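Local atomic coordinates of protein HIRA (Homo sapiens, PDB entry 5YJE), a protein that promotes replication-independent chromatin assembly together with ASF1A and is required for the periodic repression of histone gene transcription in the cell cycle. Residues 153-158 against 166-171; 220-225 against 270-275; 90-95 against 108-113; 202-207 against 285-290; 303-308 against 353-358. All coordinates share one frame; numbering follows the deposited sequence.

The five contacts run through a trimeric C-terminal piece of HIRA, from its antiparallel sheets to its helices. Interactions 1 and 3 belong to the sheets: interaction 1 pairs two strands by backbone hydrogen bonds; interaction 3 joins neighbouring sheets through a backbone bond and a partly exposed salt bridge, beside an apolar patch. Interactions 2 and 4 are buried and share helix 266-286, one packing a loop on its flank by apolar contacts, the other bonding the side-chain amide of a strand asparagine to its C-terminal end. Interaction 5, also largely buried, fits a ring against the end of helix 290-307. Phe205 links interactions 1 and 4, and Gln270 with Glu307 links 2 and 5.

Interaction 1. Residues 153-158 against 166-171; sequences TLSVWD and VKEESL
A G1 beta bulge interrupts the antiparallel hairpin of strands 153-158 and 163-170 where Glu168 and Glu169 both face Leu154. The two strands close a four-stranded antiparallel sheet of the kind found in beta-propeller blades, in keeping with the family's kinship to propellers. At the bulge Leu154 and Glu169 form a hydrogen-bonded pair: Leu154 N gives to Glu169 O at 2.9 Å from above the carbonyl plane, and Glu169 N returns a bond to Leu154 O. Beyond it, Val156 and Val166 exchange straighter bonds, Val156 N to Val166 O at 2.9 Å and back from Val166 N to Val156 O. The extra residue is taken up at Glu168, whose positive phi of 44° goes with the left-handed helical region, as expected at position 1 of a G1 bulge. Its N makes a weak bond of 3.3 Å to Ser155 OG.

Apolar groups gather on the face that carries Leu154, Val156 and Val166. Val156 CG2 meets Val166 CG2 at 3.7 Å, both methyls standing beside their own backbone N. The other methyl, Val166 CG1, reaches Leu154 CD2 at 4.1 Å, while the second branch of that leucine, CD1, lies 4.0 Å from Leu171 CD2. Met146, Leu148 and Met195 add to this layer. The other face carries Thr153, whose OG1 is bonded to Thr149, and Trp157, whose NE1 is bonded to Leu209 O of the second subunit. Ser155 CB sits 3.3 Å above one face of the Trp157 ring, displaced toward its rim.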
# COMPACT_ATOMS: atom_id res chain seq x y z
N THR B 153 -12.66 -2.58 -13.46
CA THR B 153 -11.73 -2.66 -12.35
C THR B 153 -12.02 -3.90 -11.51
O THR B 153 -13.14 -4.42 -11.49
CB THR B 153 -11.80 -1.42 -11.45
OG1 THR B 153 -13.11 -1.33 -10.88
CG2 THR B 153 -11.49 -0.16 -12.23
N LEU B 154 -11.00 -4.35 -10.80
CA LEU B 154 -11.05 -5.59 -10.05
C LEU B 154 -10.59 -5.28 -8.64
O LEU B 154 -9.58 -4.59 -8.45
CB LEU B 154 -10.14 -6.65 -10.71
CG LEU B 154 -10.12 -8.09 -10.18
CD1 LEU B 154 -9.54 -9.00 -11.27
CD2 LEU B 154 -9.36 -8.28 -8.90
N SER B 155 -11.33 -5.78 -7.65
CA SER B 155 -10.96 -5.59 -6.25
C SER B 155 -11.05 -6.90 -5.51
O SER B 155 -11.90 -7.76 -5.82
CB SER B 155 -11.84 -4.56 -5.54
OG SER B 155 -11.68 -3.26 -6.07
N VAL B 156 -10.16 -7.09 -4.55
CA VAL B 156 -10.18 -8.26 -3.70
C VAL B 156 -9.97 -7.79 -2.27
O VAL B 156 -9.06 -7.00 -1.99
CB VAL B 156 -9.12 -9.32 -4.07
CG1 VAL B 156 -9.24 -10.54 -3.16
CG2 VAL B 156 -9.25 -9.72 -5.54
N TRP B 157 -10.84 -8.24 -1.38
CA TRP B 157 -10.73 -7.95 0.03
C TRP B 157 -10.67 -9.25 0.80
O TRP B 157 -11.34 -10.23 0.45
CB TRP B 157 -11.90 -7.11 0.52
CG TRP B 157 -11.99 -5.76 -0.09
CD1 TRP B 157 -11.34 -4.62 0.30
CD2 TRP B 157 -12.83 -5.39 -1.19
NE1 TRP B 157 -11.71 -3.56 -0.50
CE2 TRP B 157 -12.62 -4.01 -1.43
CE3 TRP B 157 -13.73 -6.09 -2.00
CZ2 TRP B 157 -13.28 -3.32 -2.44
CZ3 TRP B 157 -14.39 -5.40 -3.01
CH2 TRP B 157 -14.17 -4.03 -3.22
N ASP B 158 -9.81 -9.26 1.81
CA ASP B 158 -9.80 -10.31 2.82
C ASP B 158 -10.77 -9.84 3.90
O ASP B 158 -10.42 -8.99 4.73
CB ASP B 158 -8.38 -10.50 3.35
CG ASP B 158 -8.27 -11.56 4.42
OD1 ASP B 158 -9.28 -11.93 5.06
OD2 ASP B 158 -7.13 -12.00 4.68
N VAL B 166 -6.46 -6.58 -3.36
CA VAL B 166 -6.25 -5.95 -4.66
C VAL B 166 -7.13 -4.71 -4.73
O VAL B 166 -8.35 -4.81 -4.58
CB VAL B 166 -6.58 -6.91 -5.82
CG1 VAL B 166 -6.26 -6.25 -7.14
CG2 VAL B 166 -5.84 -8.24 -5.66
N LYS B 167 -6.51 -3.56 -4.98
CA LYS B 167 -7.19 -2.27 -4.95
C LYS B 167 -7.48 -1.79 -6.37
O LYS B 167 -6.61 -1.20 -7.01
CB LYS B 167 -6.35 -1.25 -4.18
CG LYS B 167 -6.87 0.19 -4.21
CD LYS B 167 -8.19 0.32 -3.49
CE LYS B 167 -8.70 1.77 -3.44
NZ LYS B 167 -7.80 2.69 -2.69
N GLU B 168 -8.70 -2.03 -6.84
CA GLU B 168 -9.26 -1.44 -8.07
C GLU B 168 -8.26 -1.45 -9.25
O GLU B 168 -7.97 -0.42 -9.84
CB GLU B 168 -9.75 -0.01 -7.82
CG GLU B 168 -11.12 0.10 -7.17
CD GLU B 168 -11.16 1.14 -6.05
OE1 GLU B 168 -11.44 0.74 -4.90
OE2 GLU B 168 -10.89 2.35 -6.31
N GLU B 169 -7.78 -2.64 -9.60
CA GLU B 169 -6.85 -2.77 -10.72
C GLU B 169 -7.63 -2.79 -12.02
O GLU B 169 -8.52 -3.62 -12.20
CB GLU B 169 -6.02 -4.03 -10.60
CG GLU B 169 -5.05 -3.94 -9.47
CD GLU B 169 -4.00 -2.84 -9.70
OE1 GLU B 169 -3.49 -2.69 -10.83
OE2 GLU B 169 -3.69 -2.13 -8.72
N SER B 170 -7.27 -1.91 -12.94
CA SER B 170 -7.88 -1.97 -14.26
C SER B 170 -7.54 -3.29 -14.95
O SER B 170 -6.42 -3.82 -14.83
CB SER B 170 -7.42 -0.81 -15.12
OG SER B 170 -8.00 -0.94 -16.41
N LEU B 171 -8.53 -3.85 -15.62
CA LEU B 171 -8.34 -5.01 -16.49
C LEU B 171 -7.99 -4.62 -17.92
O LEU B 171 -7.96 -5.48 -18.80
CB LEU B 171 -9.59 -5.90 -16.47
CG LEU B 171 -9.83 -6.73 -15.21
CD1 LEU B 171 -11.08 -7.60 -15.40
CD2 LEU B 171 -8.64 -7.62 -14.96

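Interaction 2. Residues 220-225 against 270-275; sequences DSLAQC and QETTLA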
# COMPACT_ATOMS: atom_id res chain seq x y z
N ASP B 220 3.11 -19.72 -26.71
CA ASP B 220 4.56 -19.58 -26.56
C ASP B 220 5.13 -20.50 -25.50
O ASP B 220 6.22 -20.22 -24.96
CB ASP B 220 4.94 -18.13 -26.23
CG ASP B 220 5.09 -17.26 -27.46
OD1 ASP B 220 5.08 -17.82 -28.59
OD2 ASP B 220 5.25 -16.03 -27.30
N SER B 221 4.44 -21.59 -25.18
CA SER B 221 4.93 -22.53 -24.18
C SER B 221 6.19 -23.25 -24.66
O SER B 221 6.25 -23.75 -25.79
CB SER B 221 3.84 -23.54 -23.83
OG SER B 221 4.28 -24.46 -22.84
N LEU B 222 7.20 -23.28 -23.80
CA LEU B 222 8.40 -24.08 -23.99
C LEU B 222 8.26 -25.48 -23.42
O LEU B 222 9.23 -26.25 -23.45
CB LEU B 222 9.60 -23.38 -23.35
CG LEU B 222 9.95 -22.04 -23.99
CD1 LEU B 222 10.60 -21.14 -22.96
CD2 LEU B 222 10.88 -22.26 -25.17
N ALA B 223 7.07 -25.84 -22.94
CA ALA B 223 6.89 -27.10 -22.23
C ALA B 223 7.10 -28.31 -23.15
O ALA B 223 7.67 -29.32 -22.73
CB ALA B 223 5.51 -27.16 -21.59
N GLN B 224 6.64 -28.23 -24.40
CA GLN B 224 6.73 -29.42 -25.27
C GLN B 224 8.17 -29.77 -25.62
O GLN B 224 8.48 -30.94 -25.88
CB GLN B 224 5.89 -29.21 -26.53
N CYS B 225 9.08 -28.80 -25.60
CA CYS B 225 10.47 -29.06 -25.93
C CYS B 225 11.36 -29.15 -24.70
O CYS B 225 12.55 -29.43 -24.84
CB CYS B 225 10.97 -28.00 -26.91
SG CYS B 225 10.12 -28.11 -28.52
N GLN B 270 18.72 -27.34 -23.75
CA GLN B 270 18.97 -27.06 -22.35
C GLN B 270 18.48 -25.67 -21.96
O GLN B 270 17.93 -25.48 -20.88
CB GLN B 270 20.45 -27.19 -22.02
CG GLN B 270 21.00 -28.62 -22.12
CD GLN B 270 22.48 -28.64 -21.79
OE1 GLN B 270 23.27 -27.93 -22.42
NE2 GLN B 270 22.87 -29.41 -20.79
N GLU B 271 18.68 -24.68 -22.83
CA GLU B 271 18.32 -23.33 -22.42
C GLU B 271 16.80 -23.17 -22.40
O GLU B 271 16.26 -22.51 -21.51
CB GLU B 271 18.99 -22.29 -23.33
CG GLU B 271 20.53 -22.37 -23.27
CD GLU B 271 21.26 -21.04 -23.45
OE1 GLU B 271 20.65 -20.01 -23.83
OE2 GLU B 271 22.49 -21.04 -23.20
N THR B 272 16.11 -23.81 -23.34
CA THR B 272 14.65 -23.79 -23.29
C THR B 272 14.14 -24.55 -22.07
O THR B 272 13.19 -24.11 -21.42
CB THR B 272 14.04 -24.35 -24.57
OG1 THR B 272 14.39 -25.73 -24.70
CG2 THR B 272 14.52 -23.58 -25.78
N THR B 273 14.79 -25.66 -21.73
CA THR B 273 14.38 -26.43 -20.55
C THR B 273 14.57 -25.61 -19.28
O THR B 273 13.68 -25.58 -18.41
CB THR B 273 15.15 -27.75 -20.49
OG1 THR B 273 14.80 -28.54 -21.62
CG2 THR B 273 14.80 -28.54 -19.23
N LEU B 274 15.71 -24.92 -19.16
CA LEU B 274 15.96 -24.06 -18.01
C LEU B 274 14.93 -22.93 -17.93
O LEU B 274 14.35 -22.68 -16.87
CB LEU B 274 17.37 -23.47 -18.11
CG LEU B 274 18.53 -23.92 -17.22
CD1 LEU B 274 19.57 -22.83 -17.22
CD2 LEU B 274 18.13 -24.22 -15.82
N ALA B 275 14.70 -22.24 -19.06
CA ALA B 275 13.73 -21.15 -19.09
C ALA B 275 12.35 -21.64 -18.69
O ALA B 275 11.67 -21.01 -17.88
CB ALA B 275 13.70 -20.51 -20.47
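Leu222 presses both ends of its forked side chain against helix 266-286, and this is the tight part of the contact. Its CD2 lies 3.8 Å from Thr272 CB and almost as near the CG2 methyl of that threonine. The other branch, CD1, meets Ala275 CB at 4.0 Å, so the leucine spans two residues one helical turn apart. Its CG is anti to the carbonyl carbon (chi1 -64°), and from there the two methyls divide between Thr272 and Ala275. The same patch is closed from outside the chain: Thr93 of the third subunit packs on Leu222, and Leu76 of that subunit on Thr272.

Around Cys225 the fit is looser. Its carbonyl O remains 4.0 Å from Thr273 OG1 and at a similar distance from Thr272 OG1, with no hydrogen bond to either. These polar atoms are satisfied by others: Cys225 O accepts from Gln269 NE2, and both threonine hydroxyls bond to Gln269 O. On the solvent side Gln224 is exposed, and Ala223 CB points away from 270-275, packing on Tyr276 further along the helix.

Just before Leu222, Ser221 OG accepts from Ala223 N at 3.1 Å, an ST turn that shapes the loop packed on helix 266-286.

Interaction 3. Residues 90-95 against 108-113; sequences TVLTSR and VACEKR
Arg95 folds its side chain around the carboxylate of Glu111. Its CB already lies 3.4 Å from Glu111 OE1, and CG is closer still to that oxygen, at 3.2 Å. The chain then bends at chi2 (-134°) and again at chi3, carrying CD and NE past OE1 at longer range. CZ stands 3.3 Å from Glu111 OE1, and of the two terminal nitrogens NH1 is nearer OE2, whereas NH2 makes the salt bridge to OE1 at 3.0 Å. The carboxylate comes over a face of the guanidinium, the two planes being 71° apart; no N-H points at OE1, and the attraction is one of charge. An alanine here would probably leave the Glu111 carboxylate without its nearby positive mate and free to turn.

The contact lies where the chain leaves one four-stranded antiparallel sheet, by its last strand, 86-92, and enters the next, whose first hairpin is 96-101 with 105-110. Across this passage the Glu111 backbone N bonds to Arg95 O at 3.1 Å. Deeper in, Leu92 CD2 packs on Val108 CG2 at 3.7 Å and also touches Cys110 SG. Ser94 OG sits against Cys110 CB, and Pro46 lies on the side chains of both Arg95 and Glu111.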
# COMPACT_ATOMS: atom_id res chain seq x y z
N THR B 90 -32.03 -11.76 6.02
CA THR B 90 -31.71 -10.39 6.39
C THR B 90 -32.36 -9.50 5.35
O THR B 90 -32.84 -9.98 4.32
CB THR B 90 -30.18 -10.15 6.50
OG1 THR B 90 -29.94 -8.92 7.17
CG2 THR B 90 -29.48 -10.05 5.12
N VAL B 91 -32.36 -8.19 5.62
CA VAL B 91 -32.90 -7.21 4.69
C VAL B 91 -31.83 -6.18 4.35
O VAL B 91 -30.91 -5.90 5.13
CB VAL B 91 -34.15 -6.50 5.25
CG1 VAL B 91 -35.30 -7.49 5.38
CG2 VAL B 91 -33.86 -5.87 6.57
N LEU B 92 -31.97 -5.60 3.17
CA LEU B 92 -31.13 -4.52 2.68
C LEU B 92 -32.06 -3.41 2.21
O LEU B 92 -33.24 -3.64 1.96
CB LEU B 92 -30.20 -5.00 1.54
CG LEU B 92 -29.12 -5.93 2.09
CD1 LEU B 92 -29.51 -7.38 1.99
CD2 LEU B 92 -27.74 -5.66 1.49
N THR B 93 -31.53 -2.19 2.12
CA THR B 93 -32.33 -1.04 1.76
C THR B 93 -32.21 -0.66 0.29
O THR B 93 -32.67 0.42 -0.09
CB THR B 93 -31.98 0.18 2.64
OG1 THR B 93 -30.59 0.51 2.51
CG2 THR B 93 -32.28 -0.11 4.11
N SER B 94 -31.58 -1.50 -0.54
CA SER B 94 -31.57 -1.28 -1.99
C SER B 94 -31.66 -2.62 -2.70
O SER B 94 -31.42 -3.68 -2.10
CB SER B 94 -30.34 -0.49 -2.46
OG SER B 94 -29.15 -1.06 -1.98
N ARG B 95 -32.02 -2.57 -3.98
CA ARG B 95 -32.18 -3.80 -4.75
C ARG B 95 -30.86 -4.54 -4.89
O ARG B 95 -29.82 -3.96 -5.20
CB ARG B 95 -32.75 -3.48 -6.13
CG ARG B 95 -34.00 -2.64 -6.06
CD ARG B 95 -35.11 -3.15 -6.97
NE ARG B 95 -34.92 -2.87 -8.39
CZ ARG B 95 -34.92 -1.65 -8.92
NH1 ARG B 95 -34.76 -1.50 -10.23
NH2 ARG B 95 -35.07 -0.59 -8.15
N VAL B 108 -23.38 -9.54 -1.36
CA VAL B 108 -24.36 -9.10 -2.33
C VAL B 108 -23.92 -7.76 -2.86
O VAL B 108 -23.36 -6.93 -2.12
CB VAL B 108 -25.80 -9.00 -1.74
CG1 VAL B 108 -26.36 -10.40 -1.41
CG2 VAL B 108 -25.83 -8.12 -0.54
N ALA B 109 -24.16 -7.53 -4.14
CA ALA B 109 -23.97 -6.22 -4.73
C ALA B 109 -25.32 -5.67 -5.15
O ALA B 109 -26.15 -6.39 -5.73
CB ALA B 109 -22.99 -6.27 -5.92
N CYS B 110 -25.52 -4.40 -4.82
CA CYS B 110 -26.77 -3.67 -4.87
C CYS B 110 -26.60 -2.43 -5.73
O CYS B 110 -25.50 -1.87 -5.84
CB CYS B 110 -27.24 -3.24 -3.46
SG CYS B 110 -27.38 -4.58 -2.25
N GLU B 111 -27.73 -1.98 -6.27
CA GLU B 111 -27.83 -0.68 -6.94
C GLU B 111 -27.27 0.42 -6.05
O GLU B 111 -27.23 0.25 -4.82
CB GLU B 111 -29.27 -0.36 -7.31
CG GLU B 111 -29.93 -1.38 -8.22
CD GLU B 111 -31.37 -0.99 -8.54
OE1 GLU B 111 -32.09 -0.55 -7.62
OE2 GLU B 111 -31.76 -1.11 -9.72
N LYS B 112 -26.91 1.55 -6.64
CA LYS B 112 -26.16 2.61 -5.95
C LYS B 112 -24.77 2.12 -5.56
O LYS B 112 -24.18 2.60 -4.58
CB LYS B 112 -26.91 3.14 -4.71
CG LYS B 112 -28.20 3.90 -5.00
N ARG B 113 -24.28 1.11 -6.31
CA ARG B 113 -22.88 0.70 -6.32
C ARG B 113 -22.41 0.24 -4.94
O ARG B 113 -21.29 0.55 -4.51
CB ARG B 113 -21.97 1.81 -6.85
CG ARG B 113 -22.16 2.14 -8.32
CD ARG B 113 -21.96 3.62 -8.61
NE ARG B 113 -20.66 4.07 -8.20
CZ ARG B 113 -20.38 5.29 -7.73
NH1 ARG B 113 -21.33 6.21 -7.61
NH2 ARG B 113 -19.12 5.57 -7.37

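Interaction 4. Residues 202-207 against 285-290; sequences AYCFNP and LTLQSS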
# COMPACT_ATOMS: atom_id res chain seq x y z
N ALA B 202 -2.64 -16.69 -19.52
CA ALA B 202 -3.21 -16.50 -18.21
C ALA B 202 -2.39 -15.47 -17.44
O ALA B 202 -1.16 -15.55 -17.38
CB ALA B 202 -3.27 -17.82 -17.45
N TYR B 203 -3.09 -14.50 -16.86
CA TYR B 203 -2.47 -13.46 -16.06
C TYR B 203 -3.04 -13.55 -14.66
O TYR B 203 -4.26 -13.66 -14.49
CB TYR B 203 -2.73 -12.06 -16.62
CG TYR B 203 -2.20 -11.82 -18.01
CD1 TYR B 203 -2.96 -12.14 -19.14
CD2 TYR B 203 -0.94 -11.28 -18.19
CE1 TYR B 203 -2.46 -11.90 -20.41
CE2 TYR B 203 -0.44 -11.04 -19.43
CZ TYR B 203 -1.18 -11.35 -20.54
OH TYR B 203 -0.62 -11.10 -21.76
N CYS B 204 -2.18 -13.49 -13.66
CA CYS B 204 -2.66 -13.39 -12.31
C CYS B 204 -2.14 -12.08 -11.74
O CYS B 204 -1.14 -11.53 -12.22
CB CYS B 204 -2.21 -14.59 -11.48
SG CYS B 204 -0.58 -14.37 -10.84
N PHE B 205 -2.85 -11.55 -10.74
CA PHE B 205 -2.42 -10.32 -10.08
C PHE B 205 -1.69 -10.68 -8.79
O PHE B 205 -2.25 -11.35 -7.92
CB PHE B 205 -3.58 -9.37 -9.79
CG PHE B 205 -3.11 -8.00 -9.39
CD1 PHE B 205 -2.86 -7.04 -10.35
CD2 PHE B 205 -2.85 -7.70 -8.07
CE1 PHE B 205 -2.37 -5.77 -9.98
CE2 PHE B 205 -2.38 -6.46 -7.70
CZ PHE B 205 -2.13 -5.49 -8.67
N ASN B 206 -0.44 -10.24 -8.68
CA ASN B 206 0.30 -10.50 -7.46
C ASN B 206 0.11 -9.32 -6.52
O ASN B 206 0.39 -8.18 -6.92
CB ASN B 206 1.78 -10.72 -7.75
CG ASN B 206 2.54 -11.21 -6.52
OD1 ASN B 206 3.33 -10.48 -5.93
ND2 ASN B 206 2.25 -12.45 -6.10
N PRO B 207 -0.39 -9.53 -5.31
CA PRO B 207 -0.68 -8.37 -4.44
C PRO B 207 0.57 -7.70 -3.90
O PRO B 207 0.61 -6.48 -3.78
CB PRO B 207 -1.56 -8.96 -3.33
CG PRO B 207 -2.12 -10.23 -3.90
CD PRO B 207 -0.98 -10.77 -4.78
N LEU B 285 5.39 -19.43 -7.46
CA LEU B 285 5.61 -18.39 -6.45
C LEU B 285 4.62 -17.23 -6.60
O LEU B 285 4.02 -16.78 -5.62
CB LEU B 285 7.05 -17.90 -6.55
CG LEU B 285 7.51 -16.77 -5.64
CD1 LEU B 285 7.45 -17.19 -4.20
CD2 LEU B 285 8.92 -16.42 -6.00
N THR B 286 4.46 -16.72 -7.82
CA THR B 286 3.52 -15.64 -8.11
C THR B 286 2.09 -16.00 -7.69
O THR B 286 1.36 -15.15 -7.15
CB THR B 286 3.56 -15.32 -9.61
OG1 THR B 286 4.87 -14.87 -9.96
CG2 THR B 286 2.58 -14.25 -9.96
N LEU B 287 1.67 -17.23 -7.95
CA LEU B 287 0.38 -17.74 -7.53
C LEU B 287 0.33 -18.02 -6.03
O LEU B 287 -0.76 -18.31 -5.51
CB LEU B 287 0.05 -19.01 -8.31
CG LEU B 287 -0.73 -18.93 -9.63
CD1 LEU B 287 -2.14 -18.39 -9.43
CD2 LEU B 287 0.01 -18.07 -10.61
N GLN B 288 1.47 -17.96 -5.34
CA GLN B 288 1.55 -18.35 -3.93
C GLN B 288 0.96 -19.74 -3.71
O GLN B 288 0.25 -19.99 -2.74
CB GLN B 288 0.86 -17.32 -3.03
CG GLN B 288 1.38 -15.91 -3.18
CD GLN B 288 0.62 -14.90 -2.31
OE1 GLN B 288 -0.10 -15.28 -1.38
NE2 GLN B 288 0.77 -13.62 -2.63
N SER B 289 1.26 -20.66 -4.63
CA SER B 289 0.78 -22.04 -4.56
C SER B 289 1.91 -22.91 -4.00
O SER B 289 2.79 -23.33 -4.75
CB SER B 289 0.33 -22.51 -5.94
OG SER B 289 0.28 -23.92 -6.00
N SER B 290 1.83 -23.22 -2.71
CA SER B 290 2.99 -23.73 -1.98
C SER B 290 3.39 -25.14 -2.42
O SER B 290 4.58 -25.42 -2.63
CB SER B 290 2.73 -23.70 -0.47
OG SER B 290 1.94 -24.81 -0.07
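Asn206 holds its CG anti to the backbone N (chi1 -171°), which brings the amide up to Thr286, while in Cys204 SG stands between the backbone N and the carbonyl carbon (chi1 84°), facing the same helix end. Asn206 ND2 donates to Thr286 O at 3.0 Å. It lies in the plane of that carbonyl, on a lone pair, although the oxygen is tilted somewhat out of the amide plane and the bond is bent, at 137°. The other end of the amide is used too: OD1 accepts from Leu209 N, which fixes the amide's rotation.

Cys204 SG touches Leu287 CD2 at 3.8 Å; its approach to Thr286 CG2, at 3.3 Å, is tight and perhaps an imprecision of the model. Past the strand's end, Pro207 CD and Gln288 NE2 meet tip to tip at 4.0 Å. Helix 266-286 finishes here in a Schellman motif, with Gln288 at positive phi and its N bonded to Leu285 O. Thr286 OG1 bonds to Ala282 O and to Ser127 OG of the third subunit.

Packing of the Cys204 sulfur on Leu287 thus lies beside one buried amide bond, and that N-H would probably offset part of the negative pole at the helix's C-terminal end.

Interaction 5. Residues 303-308 against 353-358; sequences YLVNEG and GQNLRF
The Phe358 ring meets the C-terminal end of helix 290-307 and the glycine after it with its edge, where Val305 O and Gly308 C lie in its plane. Its CE2 is 3.6 Å from Val305 O, and CZ is 3.8 Å from Gly308 CA, so the rim fits against the last turn of backbone. A second ring, Tyr303, takes Glu307 CG over one face, one turn along the same helix. The Phe358 CD2 edge also comes within 4.3 Å of Val305 CG2, and Ile352 of helix 341-353 packs on both residues.

The Val305 and Asn355 side chains pass alongside each other, running opposite ways, with Val305 CG1 3.6 Å from Asn355 CB. Asn355 ND2 comes to 3.5 Å from Val305 O, but the angle is too poor for a hydrogen bond. At the other end of the amide, Asn355 OD1 accepts from Arg357 N at 2.9 Å, closing an Asx turn. An alanine here would keep the CB contact with Val305 but would probably leave Arg357 N without its acceptor and the loop freer to move.

Gly308, with a positive phi of 71°, ends its helix in a Schellman motif, and its N bonds back to Val305 O. The whole joins a capped helix end to the loop, shaped by an Asx turn, between helices 341-353 and 359-370.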
# COMPACT_ATOMS: atom_id res chain seq x y z
N TYR B 303 17.25 -30.75 -12.13
CA TYR B 303 17.77 -30.45 -13.45
C TYR B 303 19.12 -29.75 -13.36
O TYR B 303 20.06 -30.12 -14.06
CB TYR B 303 16.79 -29.59 -14.24
CG TYR B 303 17.20 -29.45 -15.68
CD1 TYR B 303 17.10 -30.53 -16.55
CD2 TYR B 303 17.71 -28.25 -16.18
CE1 TYR B 303 17.47 -30.42 -17.88
CE2 TYR B 303 18.09 -28.13 -17.52
CZ TYR B 303 17.96 -29.22 -18.35
OH TYR B 303 18.32 -29.13 -19.68
N LEU B 304 19.21 -28.70 -12.53
CA LEU B 304 20.48 -27.99 -12.38
C LEU B 304 21.60 -28.95 -11.99
O LEU B 304 22.73 -28.81 -12.46
CB LEU B 304 20.37 -26.88 -11.33
CG LEU B 304 19.36 -25.73 -11.47
CD1 LEU B 304 19.46 -24.80 -10.29
CD2 LEU B 304 19.60 -24.99 -12.77
N VAL B 305 21.30 -29.93 -11.14
CA VAL B 305 22.30 -30.92 -10.76
C VAL B 305 22.65 -31.81 -11.95
O VAL B 305 23.84 -32.02 -12.25
CB VAL B 305 21.81 -31.74 -9.55
CG1 VAL B 305 22.63 -33.00 -9.40
CG2 VAL B 305 21.88 -30.90 -8.27
N ASN B 306 21.64 -32.33 -12.65
CA ASN B 306 21.87 -33.28 -13.74
C ASN B 306 22.75 -32.69 -14.83
O ASN B 306 23.72 -33.32 -15.28
CB ASN B 306 20.54 -33.75 -14.33
CG ASN B 306 19.79 -34.70 -13.42
OD1 ASN B 306 20.37 -35.21 -12.45
ND2 ASN B 306 18.50 -34.94 -13.70
N GLU B 307 22.43 -31.47 -15.28
CA GLU B 307 23.17 -30.81 -16.35
C GLU B 307 24.37 -30.02 -15.86
O GLU B 307 25.08 -29.45 -16.69
CB GLU B 307 22.25 -29.86 -17.12
CG GLU B 307 20.96 -30.49 -17.54
CD GLU B 307 21.17 -31.62 -18.51
OE1 GLU B 307 20.68 -32.73 -18.23
OE2 GLU B 307 21.85 -31.39 -19.54
N GLY B 308 24.59 -29.97 -14.54
CA GLY B 308 25.73 -29.29 -13.96
C GLY B 308 25.69 -27.78 -14.04
O GLY B 308 26.70 -27.17 -14.41
N GLY B 353 23.92 -34.22 -3.43
CA GLY B 353 24.93 -35.20 -3.09
C GLY B 353 25.06 -36.28 -4.14
O GLY B 353 26.15 -36.83 -4.34
N GLN B 354 23.96 -36.60 -4.83
CA GLN B 354 23.97 -37.64 -5.85
C GLN B 354 24.90 -37.34 -7.02
O GLN B 354 25.03 -38.18 -7.92
CB GLN B 354 22.54 -37.87 -6.37
N ASN B 355 25.57 -36.19 -7.02
CA ASN B 355 26.44 -35.77 -8.11
C ASN B 355 27.83 -35.44 -7.57
O ASN B 355 27.96 -34.87 -6.48
CB ASN B 355 25.85 -34.56 -8.83
CG ASN B 355 26.55 -34.26 -10.14
OD1 ASN B 355 27.63 -33.66 -10.16
ND2 ASN B 355 25.92 -34.65 -11.25
N LEU B 356 28.86 -35.80 -8.33
CA LEU B 356 30.23 -35.60 -7.88
C LEU B 356 30.67 -34.14 -7.98
O LEU B 356 31.38 -33.65 -7.09
CB LEU B 356 31.17 -36.49 -8.69
CG LEU B 356 31.75 -37.74 -8.00
CD1 LEU B 356 32.37 -38.66 -9.04
CD2 LEU B 356 32.78 -37.34 -6.96
N ARG B 357 30.26 -33.43 -9.04
CA ARG B 357 30.72 -32.05 -9.25
C ARG B 357 30.32 -31.14 -8.10
O ARG B 357 30.99 -30.13 -7.84
CB ARG B 357 30.17 -31.50 -10.56
N PHE B 358 29.25 -31.47 -7.38
CA PHE B 358 28.76 -30.64 -6.29
C PHE B 358 29.08 -31.24 -4.93
O PHE B 358 28.32 -31.05 -3.97
CB PHE B 358 27.26 -30.40 -6.44
CG PHE B 358 26.88 -29.82 -7.78
CD1 PHE B 358 27.26 -28.53 -8.12
CD2 PHE B 358 26.18 -30.58 -8.71
CE1 PHE B 358 26.93 -27.99 -9.35
CE2 PHE B 358 25.84 -30.06 -9.95
CZ PHE B 358 26.22 -28.76 -10.27